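Local coordinates for protein CalG4 (Micromonospora echinospora, PDB 3IA7) that is probably a glycosyltransferase of GT-B fold, built from two Rossmann-like domains that face each other across a cleft, at residues 253-261 against 277-285; 318-326 against 342-351. One frame throughout, in Å; residues are numbered along the deposited sequence.

Interaction 1 (253-261 against 277-285); sequences AQAFADTPW and GPLPPNVEA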
ATOM      1  N   ALA A 253       7.589 -20.224 -18.028  1.00 16.62           N
ATOM      2  CA  ALA A 253       8.731 -20.830 -17.368  1.00 17.61           C
ATOM      3  C   ALA A 253       9.656 -21.419 -18.415  1.00 18.11           C
ATOM      4  O   ALA A 253      10.886 -21.192 -18.372  1.00 18.50           O
ATOM      5  CB  ALA A 253       8.270 -21.955 -16.365  1.00 17.35           C
ATOM      6  N   GLN A 254       9.064 -22.171 -19.353  1.00 17.26           N
ATOM      7  CA  GLN A 254       9.809 -22.781 -20.471  1.00 18.56           C
ATOM      8  C   GLN A 254      10.578 -21.722 -21.290  1.00 17.61           C
ATOM      9  O   GLN A 254      11.751 -21.909 -21.603  1.00 16.03           O
ATOM     10  CB  GLN A 254       8.887 -23.647 -21.374  1.00 17.44           C
ATOM     11  CG  GLN A 254       8.423 -24.962 -20.686  1.00 20.00           C
ATOM     12  CD  GLN A 254       7.075 -25.583 -21.205  1.00 21.48           C
ATOM     13  OE1 GLN A 254       6.409 -25.076 -22.127  1.00 25.63           O
ATOM     14  NE2 GLN A 254       6.687 -26.688 -20.585  1.00 23.03           N
ATOM     15  N   ALA A 255       9.922 -20.595 -21.565  1.00 17.58           N
ATOM     16  CA  ALA A 255      10.517 -19.501 -22.324  1.00 17.80           C
ATOM     17  C   ALA A 255      11.866 -18.989 -21.766  1.00 17.83           C
ATOM     18  O   ALA A 255      12.768 -18.696 -22.522  1.00 19.29           O
ATOM     19  CB  ALA A 255       9.516 -18.347 -22.476  1.00 16.64           C
ATOM     20  N   PHE A 256      12.011 -18.920 -20.453  1.00 17.96           N
ATOM     21  CA  PHE A 256      13.223 -18.341 -19.847  1.00 17.03           C
ATOM     22  C   PHE A 256      14.187 -19.349 -19.161  1.00 17.26           C
ATOM     23  O   PHE A 256      15.220 -18.944 -18.595  1.00 16.41           O
ATOM     24  CB  PHE A 256      12.853 -17.156 -18.913  1.00 18.39           C
ATOM     25  CG  PHE A 256      12.108 -16.040 -19.623  1.00 18.42           C
ATOM     26  CD1 PHE A 256      12.820 -15.025 -20.293  1.00 19.19           C
ATOM     27  CD2 PHE A 256      10.704 -16.059 -19.705  1.00 17.55           C
ATOM     28  CE1 PHE A 256      12.140 -14.017 -21.001  1.00 18.13           C
ATOM     29  CE2 PHE A 256      10.008 -15.067 -20.427  1.00 15.20           C
ATOM     30  CZ  PHE A 256      10.732 -14.050 -21.057  1.00 16.49           C
ATOM     31  N   ALA A 257      13.857 -20.638 -19.212  1.00 16.26           N
ATOM     32  CA  ALA A 257      14.786 -21.687 -18.761  1.00 17.61           C
ATOM     33  C   ALA A 257      16.146 -21.571 -19.489  1.00 18.30           C
ATOM     34  O   ALA A 257      16.196 -21.375 -20.709  1.00 18.22           O
ATOM     35  CB  ALA A 257      14.187 -23.095 -19.003  1.00 17.36           C
ATOM     36  N   ASP A 258      17.245 -21.665 -18.748  1.00 19.49           N
ATOM     37  CA  ASP A 258      18.594 -21.617 -19.363  1.00 20.04           C
ATOM     38  C   ASP A 258      18.795 -20.306 -20.155  1.00 19.30           C
ATOM     39  O   ASP A 258      19.339 -20.309 -21.270  1.00 19.84           O
ATOM     40  CB  ASP A 258      18.890 -22.861 -20.256  1.00 21.48           C
ATOM     41  CG  ASP A 258      18.796 -24.191 -19.496  1.00 26.33           C
ATOM     42  OD1 ASP A 258      19.616 -24.437 -18.570  1.00 29.40           O
ATOM     43  OD2 ASP A 258      17.910 -25.015 -19.841  1.00 30.49           O
ATOM     44  N   THR A 259      18.299 -19.202 -19.593  1.00 18.96           N
ATOM     45  CA  THR A 259      18.617 -17.813 -20.005  1.00 18.29           C
ATOM     46  C   THR A 259      19.004 -17.111 -18.686  1.00 18.11           C
ATOM     47  O   THR A 259      18.665 -17.612 -17.624  1.00 18.56           O
ATOM     48  CB  THR A 259      17.370 -17.016 -20.537  1.00 18.69           C
ATOM     49  OG1 THR A 259      16.487 -16.754 -19.443  1.00 18.29           O
ATOM     50  CG2 THR A 259      16.614 -17.757 -21.654  1.00 18.55           C
ATOM     51  N   PRO A 260      19.677 -15.936 -18.730  1.00 18.04           N
ATOM     52  CA  PRO A 260      20.033 -15.299 -17.465  1.00 17.37           C
ATOM     53  C   PRO A 260      18.843 -14.671 -16.732  1.00 16.20           C
ATOM     54  O   PRO A 260      18.999 -14.165 -15.656  1.00 14.85           O
ATOM     55  CB  PRO A 260      20.980 -14.168 -17.894  1.00 17.34           C
ATOM     56  CG  PRO A 260      21.424 -14.566 -19.285  1.00 18.70           C
ATOM     57  CD  PRO A 260      20.196 -15.163 -19.868  1.00 18.70           C
ATOM     58  N   TRP A 261      17.659 -14.708 -17.310  1.00 16.05           N
ATOM     59  CA  TRP A 261      16.529 -14.055 -16.646  1.00 15.86           C
ATOM     60  C   TRP A 261      16.171 -14.727 -15.351  1.00 16.12           C
ATOM     61  O   TRP A 261      16.387 -15.920 -15.185  1.00 15.97           O
ATOM     62  CB  TRP A 261      15.292 -14.038 -17.532  1.00 15.43           C
ATOM     63  CG  TRP A 261      15.373 -13.052 -18.681  1.00 18.31           C
ATOM     64  CD1 TRP A 261      15.962 -13.260 -19.895  1.00 18.94           C
ATOM     65  CD2 TRP A 261      14.788 -11.750 -18.732  1.00 16.84           C
ATOM     66  NE1 TRP A 261      15.798 -12.155 -20.690  1.00 20.05           N
ATOM     67  CE2 TRP A 261      15.082 -11.214 -20.003  1.00 21.26           C
ATOM     68  CE3 TRP A 261      14.040 -10.978 -17.816  1.00 18.00           C
ATOM     69  CZ2 TRP A 261      14.648  -9.955 -20.400  1.00 19.06           C
ATOM     70  CZ3 TRP A 261      13.630  -9.698 -18.198  1.00 18.34           C
ATOM     71  CH2 TRP A 261      13.910  -9.212 -19.483  1.00 17.73           C
ATOM     72  N   GLY A 277       3.877 -27.999 -11.885  1.00 23.36           N
ATOM     73  CA  GLY A 277       4.949 -29.000 -11.951  1.00 21.93           C
ATOM     74  C   GLY A 277       6.317 -28.382 -11.679  1.00 21.29           C
ATOM     75  O   GLY A 277       6.399 -27.185 -11.316  1.00 21.81           O
ATOM     76  N   PRO A 278       7.395 -29.174 -11.877  1.00 20.62           N
ATOM     77  CA  PRO A 278       8.786 -28.750 -11.651  1.00 19.97           C
ATOM     78  C   PRO A 278       9.101 -27.493 -12.469  1.00 19.76           C
ATOM     79  O   PRO A 278       8.805 -27.461 -13.661  1.00 20.18           O
ATOM     80  CB  PRO A 278       9.611 -29.955 -12.149  1.00 19.87           C
ATOM     81  CG  PRO A 278       8.678 -31.111 -12.077  1.00 19.79           C
ATOM     82  CD  PRO A 278       7.321 -30.555 -12.389  1.00 20.09           C
ATOM     83  N   LEU A 279       9.631 -26.455 -11.818  1.00 18.61           N
ATOM     84  CA  LEU A 279      10.018 -25.209 -12.487  1.00 17.77           C
ATOM     85  C   LEU A 279      11.550 -25.134 -12.666  1.00 17.99           C
ATOM     86  O   LEU A 279      12.284 -25.711 -11.876  1.00 17.31           O
ATOM     87  CB  LEU A 279       9.516 -24.011 -11.676  1.00 17.59           C
ATOM     88  CG  LEU A 279       7.993 -23.896 -11.593  1.00 17.43           C
ATOM     89  CD1 LEU A 279       7.572 -22.681 -10.735  1.00 20.72           C
ATOM     90  CD2 LEU A 279       7.397 -23.787 -12.996  1.00 20.07           C
ATOM     91  N   PRO A 280      12.036 -24.410 -13.691  1.00 17.59           N
ATOM     92  CA  PRO A 280      13.485 -24.195 -13.790  1.00 17.88           C
ATOM     93  C   PRO A 280      13.977 -23.427 -12.549  1.00 17.72           C
ATOM     94  O   PRO A 280      13.174 -22.751 -11.914  1.00 16.62           O
ATOM     95  CB  PRO A 280      13.616 -23.313 -15.044  1.00 18.17           C
ATOM     96  CG  PRO A 280      12.348 -23.544 -15.821  1.00 18.64           C
ATOM     97  CD  PRO A 280      11.304 -23.709 -14.766  1.00 18.53           C
ATOM     98  N   PRO A 281      15.276 -23.526 -12.205  1.00 17.76           N
ATOM     99  CA  PRO A 281      15.766 -22.871 -10.980  1.00 17.76           C
ATOM    100  C   PRO A 281      15.704 -21.321 -10.995  1.00 16.94           C
ATOM    101  O   PRO A 281      15.753 -20.713  -9.944  1.00 16.26           O
ATOM    102  CB  PRO A 281      17.220 -23.350 -10.857  1.00 17.83           C
ATOM    103  CG  PRO A 281      17.618 -23.770 -12.251  1.00 20.46           C
ATOM    104  CD  PRO A 281      16.339 -24.248 -12.927  1.00 18.87           C
ATOM    105  N   ASN A 282      15.557 -20.716 -12.165  1.00 16.10           N
ATOM    106  CA  ASN A 282      15.487 -19.240 -12.293  1.00 16.68           C
ATOM    107  C   ASN A 282      14.051 -18.765 -12.462  1.00 16.40           C
ATOM    108  O   ASN A 282      13.786 -17.609 -12.851  1.00 17.05           O
ATOM    109  CB  ASN A 282      16.358 -18.769 -13.471  1.00 16.52           C
ATOM    110  CG  ASN A 282      15.900 -19.340 -14.781  1.00 18.14           C
ATOM    111  OD1 ASN A 282      15.463 -20.494 -14.831  1.00 14.80           O
ATOM    112  ND2 ASN A 282      16.027 -18.559 -15.873  1.00 18.82           N
ATOM    113  N   VAL A 283      13.103 -19.627 -12.112  1.00 16.48           N
ATOM    114  CA  VAL A 283      11.673 -19.255 -12.168  1.00 16.42           C
ATOM    115  C   VAL A 283      11.010 -19.619 -10.827  1.00 17.44           C
ATOM    116  O   VAL A 283      11.165 -20.744 -10.350  1.00 16.79           O
ATOM    117  CB  VAL A 283      10.975 -20.015 -13.325  1.00 16.87           C
ATOM    118  CG1 VAL A 283       9.509 -19.609 -13.450  1.00 17.77           C
ATOM    119  CG2 VAL A 283      11.707 -19.724 -14.622  1.00 13.75           C
ATOM    120  N   GLU A 284      10.297 -18.664 -10.232  1.00 16.79           N
ATOM    121  CA  GLU A 284       9.577 -18.930  -9.001  1.00 18.35           C
ATOM    122  C   GLU A 284       8.100 -18.577  -9.160  1.00 18.59           C
ATOM    123  O   GLU A 284       7.740 -17.576  -9.807  1.00 18.33           O
ATOM    124  CB  GLU A 284      10.217 -18.175  -7.857  1.00 18.31           C
ATOM    125  CG  GLU A 284      10.309 -16.654  -8.026  1.00 19.62           C
ATOM    126  CD  GLU A 284      11.034 -16.028  -6.825  1.00 19.87           C
ATOM    127  OE1 GLU A 284      10.613 -16.334  -5.699  1.00 19.77           O
ATOM    128  OE2 GLU A 284      12.022 -15.267  -6.987  1.00 19.39           O
ATOM    129  N   ALA A 285       7.244 -19.378  -8.564  1.00 18.16           N
ATOM    130  CA  ALA A 285       5.818 -19.113  -8.670  1.00 18.18           C
ATOM    131  C   ALA A 285       5.190 -18.986  -7.286  1.00 17.05           C
ATOM    132  O   ALA A 285       5.514 -19.762  -6.384  1.00 17.44           O
ATOM    133  CB  ALA A 285       5.143 -20.226  -9.497  1.00 17.98           C
TER
HETATM  134  O   HOH W   1      17.128 -22.304 -16.183  1.00 32.95           O
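At one border of the parallel sheet in the C-terminal Rossmann-like domain, the loop leading into edge strand 283-286 is fastened to the type II turn Phe256-Thr259 and the residues after it, with Asn282 supplying the direct hydrogen bonds. Its amide nitrogen spends both hydrogens on backbone carbonyls: ND2 lies 2.9 Å from Phe256 O and 2.8 Å from Trp261 O, with N-H...O angles of 161° and 155°. Both oxygens lie close to the amide plane, so the pair also fixes the rotation of the group. With chi1 at 61°, CG sits between the backbone N and carbonyl carbon of Asn282, which points the amide at the carbonyls of Phe256 and Trp261. Phe256 O takes a second bond, from Thr259 OG1 at 2.7 Å, and the two donors reach it from opposite faces of the carbonyl plane. Thr259 OG1 in turn accepts from Trp261 N in an ST turn. Beside these polar bonds lies an apolar patch: Ala253 CB meets Leu279 CD2, Pro280 CD and Val283 CG1, each at 3.9 Å, while Ala257 CB rests on Pro280 CG at 3.7 Å. One primary amide thus satisfies two main-chain carbonyls, while its oxygen, Asn282 OD1, reaches Asp258 N through a water that donates to it at 2.8 Å, tying the turn to the loop just ahead of the strand.

Interaction 2 (318-326 against 342-351); sequences VPLVLVPHF and LGSVLRPDQL
Strands 320-322 and 343-345 pair in parallel through backbone hydrogen bonds, Leu320 beside Gly343 and Leu322 beside Val345. Ser344 N donates to Leu320 O at 3.0 Å, Leu322 N to Ser344 O at 2.8 Å, and Leu346 N to Leu322 O, also 2.8 Å and nearly straight at 170°; a weak bond from Leu320 N to Leu342 O precedes them. Beyond the strands a water takes over: it donates to Leu346 O, accepts from His325 N and lies 2.5 Å from His325 ND1. Apolar contacts flank the pairing. Val321 CG1 touches Leu346 CD1, Val323 CG1 touches both Leu346 CB and Leu351 CD2, and Val345 CG2 presses tightly on Pro324 CD at 3.5 Å. The aromatic contact is a CH-pi one: Pro348 CG sits over the centre of the His325 ring, 3.7 Å from its centroid, while Phe326 lies toward the rim of the opposite face. A chi1 of 76°, CG lodged between backbone N and carbonyl carbon, carries this ring to Pro348. Leu351 CD1 approaches His325 CE1 to 3.6 Å. Helix 331-339 makes the crossover of this beta-alpha-beta unit; strand 298-303 pairs with the other side of 320-322, Leu320 packs on helix 307-315, and Val321 and Leu346 face helix 353-365.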
ATOM      1  N   VAL A 318       8.396   0.395 -15.341  1.00 12.07           N
ATOM      2  CA  VAL A 318       8.602  -0.910 -16.001  1.00 11.16           C
ATOM      3  C   VAL A 318       7.725  -1.019 -17.227  1.00 10.56           C
ATOM      4  O   VAL A 318       6.487  -0.933 -17.093  1.00 11.40           O
ATOM      5  CB  VAL A 318       8.214  -2.074 -15.066  1.00 11.73           C
ATOM      6  CG1 VAL A 318       8.382  -3.471 -15.736  1.00 10.73           C
ATOM      7  CG2 VAL A 318       9.056  -1.985 -13.789  1.00 12.57           C
ATOM      8  N   PRO A 319       8.338  -1.276 -18.389  1.00 12.01           N
ATOM      9  CA  PRO A 319       7.547  -1.445 -19.609  1.00 12.53           C
ATOM     10  C   PRO A 319       6.794  -2.793 -19.656  1.00 13.30           C
ATOM     11  O   PRO A 319       7.207  -3.758 -19.009  1.00 14.12           O
ATOM     12  CB  PRO A 319       8.594  -1.340 -20.752  1.00 14.29           C
ATOM     13  CG  PRO A 319       9.869  -1.825 -20.145  1.00 14.35           C
ATOM     14  CD  PRO A 319       9.795  -1.415 -18.634  1.00 11.11           C
ATOM     15  N   LEU A 320       5.707  -2.860 -20.418  1.00 12.99           N
ATOM     16  CA  LEU A 320       4.798  -4.036 -20.343  1.00 14.91           C
ATOM     17  C   LEU A 320       4.778  -4.856 -21.636  1.00 16.20           C
ATOM     18  O   LEU A 320       4.846  -4.303 -22.750  1.00 15.99           O
ATOM     19  CB  LEU A 320       3.367  -3.566 -20.047  1.00 15.26           C
ATOM     20  CG  LEU A 320       3.058  -3.026 -18.642  1.00 18.30           C
ATOM     21  CD1 LEU A 320       4.157  -2.154 -18.171  1.00 25.87           C
ATOM     22  CD2 LEU A 320       1.785  -2.224 -18.718  1.00 18.87           C
ATOM     23  N   VAL A 321       4.650  -6.174 -21.491  1.00 14.17           N
ATOM     24  CA  VAL A 321       4.144  -6.989 -22.581  1.00 13.87           C
ATOM     25  C   VAL A 321       2.754  -7.459 -22.110  1.00 13.73           C
ATOM     26  O   VAL A 321       2.607  -7.963 -20.984  1.00 14.45           O
ATOM     27  CB  VAL A 321       5.041  -8.172 -22.909  1.00 13.12           C
ATOM     28  CG1 VAL A 321       4.454  -9.010 -24.075  1.00 13.78           C
ATOM     29  CG2 VAL A 321       6.475  -7.658 -23.271  1.00 13.77           C
ATOM     30  N   LEU A 322       1.755  -7.197 -22.939  1.00 12.63           N
ATOM     31  CA  LEU A 322       0.353  -7.423 -22.601  1.00 13.77           C
ATOM     32  C   LEU A 322      -0.189  -8.691 -23.244  1.00 14.76           C
ATOM     33  O   LEU A 322       0.107  -8.992 -24.409  1.00 13.00           O
ATOM     34  CB  LEU A 322      -0.483  -6.207 -23.005  1.00 14.86           C
ATOM     35  CG  LEU A 322      -0.217  -4.956 -22.130  1.00 16.70           C
ATOM     36  CD1 LEU A 322      -1.329  -3.974 -22.250  1.00 23.04           C
ATOM     37  CD2 LEU A 322      -0.022  -5.209 -20.631  1.00 18.36           C
ATOM     38  N   VAL A 323      -0.983  -9.429 -22.476  1.00 16.05           N
ATOM     39  CA  VAL A 323      -1.758 -10.555 -22.995  1.00 17.86           C
ATOM     40  C   VAL A 323      -3.238 -10.320 -22.585  1.00 19.51           C
ATOM     41  O   VAL A 323      -3.765 -10.946 -21.641  1.00 19.26           O
ATOM     42  CB  VAL A 323      -1.132 -11.872 -22.538  1.00 18.56           C
ATOM     43  CG1 VAL A 323       0.191 -12.140 -23.347  1.00 19.63           C
ATOM     44  CG2 VAL A 323      -0.846 -11.901 -21.029  1.00 19.36           C
ATOM     45  N   PRO A 324      -3.900  -9.359 -23.261  1.00 20.94           N
ATOM     46  CA  PRO A 324      -5.244  -8.883 -22.878  1.00 21.38           C
ATOM     47  C   PRO A 324      -6.376  -9.888 -23.014  1.00 22.24           C
ATOM     48  O   PRO A 324      -7.436  -9.681 -22.412  1.00 22.29           O
ATOM     49  CB  PRO A 324      -5.528  -7.737 -23.856  1.00 21.58           C
ATOM     50  CG  PRO A 324      -4.277  -7.442 -24.551  1.00 21.73           C
ATOM     51  CD  PRO A 324      -3.380  -8.637 -24.441  1.00 21.23           C
ATOM     52  N   HIS A 325      -6.197 -10.930 -23.825  1.00 22.94           N
ATOM     53  CA  HIS A 325      -7.274 -11.908 -23.988  1.00 24.16           C
ATOM     54  C   HIS A 325      -7.595 -12.661 -22.675  1.00 25.18           C
ATOM     55  O   HIS A 325      -8.650 -13.302 -22.555  1.00 24.41           O
ATOM     56  CB  HIS A 325      -6.958 -12.873 -25.129  1.00 23.81           C
ATOM     57  CG  HIS A 325      -5.936 -13.912 -24.786  1.00 23.30           C
ATOM     58  ND1 HIS A 325      -4.582 -13.647 -24.745  1.00 24.37           N
ATOM     59  CD2 HIS A 325      -6.071 -15.232 -24.507  1.00 23.78           C
ATOM     60  CE1 HIS A 325      -3.931 -14.754 -24.437  1.00 23.35           C
ATOM     61  NE2 HIS A 325      -4.811 -15.730 -24.285  1.00 22.88           N
ATOM     62  N   PHE A 326      -6.694 -12.569 -21.695  1.00 26.14           N
ATOM     63  CA  PHE A 326      -6.915 -13.243 -20.411  1.00 27.71           C
ATOM     64  C   PHE A 326      -7.917 -12.506 -19.530  1.00 28.70           C
ATOM     65  O   PHE A 326      -8.557 -13.122 -18.688  1.00 28.84           O
ATOM     66  CB  PHE A 326      -5.593 -13.507 -19.669  1.00 27.55           C
ATOM     67  CG  PHE A 326      -4.783 -14.636 -20.260  1.00 26.27           C
ATOM     68  CD1 PHE A 326      -5.299 -15.931 -20.319  1.00 25.98           C
ATOM     69  CD2 PHE A 326      -3.505 -14.405 -20.761  1.00 25.57           C
ATOM     70  CE1 PHE A 326      -4.545 -16.969 -20.865  1.00 26.08           C
ATOM     71  CE2 PHE A 326      -2.749 -15.439 -21.307  1.00 23.25           C
ATOM     72  CZ  PHE A 326      -3.272 -16.726 -21.358  1.00 24.02           C
ATOM     73  N   LEU A 342       3.727   2.319 -24.738  1.00 12.11           N
ATOM     74  CA  LEU A 342       4.246   2.037 -23.386  1.00 12.18           C
ATOM     75  C   LEU A 342       4.398   0.536 -23.156  1.00 11.51           C
ATOM     76  O   LEU A 342       4.784   0.079 -22.073  1.00 12.78           O
ATOM     77  CB  LEU A 342       3.291   2.586 -22.297  1.00 11.11           C
ATOM     78  CG  LEU A 342       3.009   4.085 -22.428  1.00 11.81           C
ATOM     79  CD1 LEU A 342       1.898   4.484 -21.420  1.00  7.38           C
ATOM     80  CD2 LEU A 342       4.322   4.873 -22.137  1.00 11.29           C
ATOM     81  N   GLY A 343       4.059  -0.236 -24.184  1.00 13.08           N
ATOM     82  CA  GLY A 343       4.116  -1.703 -24.109  1.00 12.37           C
ATOM     83  C   GLY A 343       3.781  -2.319 -25.478  1.00 14.35           C
ATOM     84  O   GLY A 343       3.277  -1.643 -26.392  1.00 14.23           O
ATOM     85  N   SER A 344       4.058  -3.603 -25.591  1.00 13.58           N
ATOM     86  CA  SER A 344       3.651  -4.395 -26.729  1.00 14.42           C
ATOM     87  C   SER A 344       2.542  -5.388 -26.310  1.00 14.45           C
ATOM     88  O   SER A 344       2.180  -5.498 -25.124  1.00 15.19           O
ATOM     89  CB  SER A 344       4.869  -5.112 -27.299  1.00 13.67           C
ATOM     90  OG  SER A 344       5.374  -6.029 -26.349  1.00 16.32           O
ATOM     91  N   VAL A 345       1.988  -6.077 -27.288  1.00 14.75           N
ATOM     92  CA  VAL A 345       0.902  -7.005 -27.051  1.00 15.09           C
ATOM     93  C   VAL A 345       1.215  -8.339 -27.727  1.00 14.89           C
ATOM     94  O   VAL A 345       1.726  -8.361 -28.842  1.00 14.62           O
ATOM     95  CB  VAL A 345      -0.444  -6.408 -27.529  1.00 14.92           C
ATOM     96  CG1 VAL A 345      -0.466  -6.173 -29.054  1.00 15.94           C
ATOM     97  CG2 VAL A 345      -1.622  -7.283 -27.102  1.00 17.30           C
ATOM     98  N   LEU A 346       0.935  -9.448 -27.036  1.00 15.38           N
ATOM     99  CA  LEU A 346       0.974 -10.768 -27.666  1.00 16.57           C
ATOM    100  C   LEU A 346      -0.447 -11.268 -27.858  1.00 17.22           C
ATOM    101  O   LEU A 346      -1.287 -11.109 -26.972  1.00 17.09           O
ATOM    102  CB  LEU A 346       1.732 -11.771 -26.806  1.00 17.59           C
ATOM    103  CG  LEU A 346       3.269 -11.645 -26.701  1.00 20.44           C
ATOM    104  CD1 LEU A 346       3.769 -12.493 -25.573  1.00 24.64           C
ATOM    105  CD2 LEU A 346       3.892 -12.087 -27.997  1.00 24.55           C
ATOM    106  N   ARG A 347      -0.707 -11.869 -29.010  1.00 18.20           N
ATOM    107  CA  ARG A 347      -2.004 -12.545 -29.225  1.00 19.58           C
ATOM    108  C   ARG A 347      -1.991 -14.003 -28.784  1.00 18.95           C
ATOM    109  O   ARG A 347      -0.917 -14.562 -28.562  1.00 17.90           O
ATOM    110  CB  ARG A 347      -2.490 -12.421 -30.682  1.00 19.83           C
ATOM    111  CG  ARG A 347      -2.695 -10.970 -31.145  1.00 22.81           C
ATOM    112  CD  ARG A 347      -3.546 -10.120 -30.184  1.00 26.88           C
ATOM    113  NE  ARG A 347      -3.586  -8.718 -30.603  1.00 30.93           N
ATOM    114  CZ  ARG A 347      -4.359  -7.772 -30.065  1.00 33.40           C
ATOM    115  NH1 ARG A 347      -5.205  -8.061 -29.072  1.00 33.87           N
ATOM    116  NH2 ARG A 347      -4.292  -6.526 -30.529  1.00 33.19           N
ATOM    117  N   PRO A 348      -3.193 -14.611 -28.637  1.00 19.43           N
ATOM    118  CA  PRO A 348      -3.329 -16.031 -28.330  1.00 19.66           C
ATOM    119  C   PRO A 348      -2.449 -16.942 -29.192  1.00 19.65           C
ATOM    120  O   PRO A 348      -1.882 -17.896 -28.655  1.00 20.37           O
ATOM    121  CB  PRO A 348      -4.817 -16.299 -28.610  1.00 19.46           C
ATOM    122  CG  PRO A 348      -5.467 -15.039 -28.227  1.00 20.01           C
ATOM    123  CD  PRO A 348      -4.526 -13.965 -28.722  1.00 19.92           C
ATOM    124  N   ASP A 349      -2.316 -16.672 -30.493  1.00 19.11           N
ATOM    125  CA  ASP A 349      -1.440 -17.523 -31.313  1.00 19.20           C
ATOM    126  C   ASP A 349       0.058 -17.249 -31.148  1.00 19.35           C
ATOM    127  O   ASP A 349       0.886 -17.932 -31.725  1.00 19.42           O
ATOM    128  CB  ASP A 349      -1.841 -17.618 -32.800  1.00 19.45           C
ATOM    129  CG  ASP A 349      -2.414 -16.320 -33.398  1.00 19.64           C
ATOM    130  OD1 ASP A 349      -2.375 -15.218 -32.806  1.00 17.80           O
ATOM    131  OD2 ASP A 349      -2.947 -16.435 -34.527  1.00 21.24           O
ATOM    132  N   GLN A 350       0.400 -16.281 -30.312  1.00 18.84           N
ATOM    133  CA  GLN A 350       1.778 -15.840 -30.191  1.00 19.03           C
ATOM    134  C   GLN A 350       2.394 -16.238 -28.846  1.00 19.03           C
ATOM    135  O   GLN A 350       3.308 -15.592 -28.369  1.00 19.49           O
ATOM    136  CB  GLN A 350       1.854 -14.329 -30.466  1.00 19.22           C
ATOM    137  CG  GLN A 350       1.178 -13.973 -31.797  1.00 19.90           C
ATOM    138  CD  GLN A 350       1.046 -12.486 -32.118  1.00 19.29           C
ATOM    139  OE1 GLN A 350       0.609 -11.692 -31.298  1.00 22.54           O
ATOM    140  NE2 GLN A 350       1.379 -12.126 -33.366  1.00 21.92           N
ATOM    141  N   LEU A 351       1.892 -17.322 -28.251  1.00 19.08           N
ATOM    142  CA  LEU A 351       2.240 -17.703 -26.872  1.00 19.52           C
ATOM    143  C   LEU A 351       3.100 -18.967 -26.704  1.00 19.81           C
ATOM    144  O   LEU A 351       3.156 -19.533 -25.607  1.00 19.90           O
ATOM    145  CB  LEU A 351       0.962 -17.883 -26.045  1.00 19.88           C
ATOM    146  CG  LEU A 351      -0.004 -16.703 -26.025  1.00 20.58           C
ATOM    147  CD1 LEU A 351      -1.341 -17.134 -25.362  1.00 22.71           C
ATOM    148  CD2 LEU A 351       0.669 -15.514 -25.341  1.00 19.79           C
TER
HETATM  149  O   HOH W   2      -3.879 -11.528 -25.891  1.00 36.31           O

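How the interactions relate
Both contacts belong to the six-stranded parallel sheet of the C-terminal domain and involve its two outermost strands, 283-286 in interaction 1 and 343-345 in interaction 2. Strands 262-266, 233-237, 298-303 and 320-322 lie in that order between them. The centres are about 19 Å apart and the nearest atoms about 7 Å, without touching. Interaction 1 is complete in the chain before interaction 2 begins. Helix 353-365 is a shared neighbour, receiving Phe256 and Trp261 from interaction 1 and Val321 and Leu346 from interaction 2. They lie at opposite borders of one Rossmann-like sheet, the first made by loop and turn, the second by strand pairing.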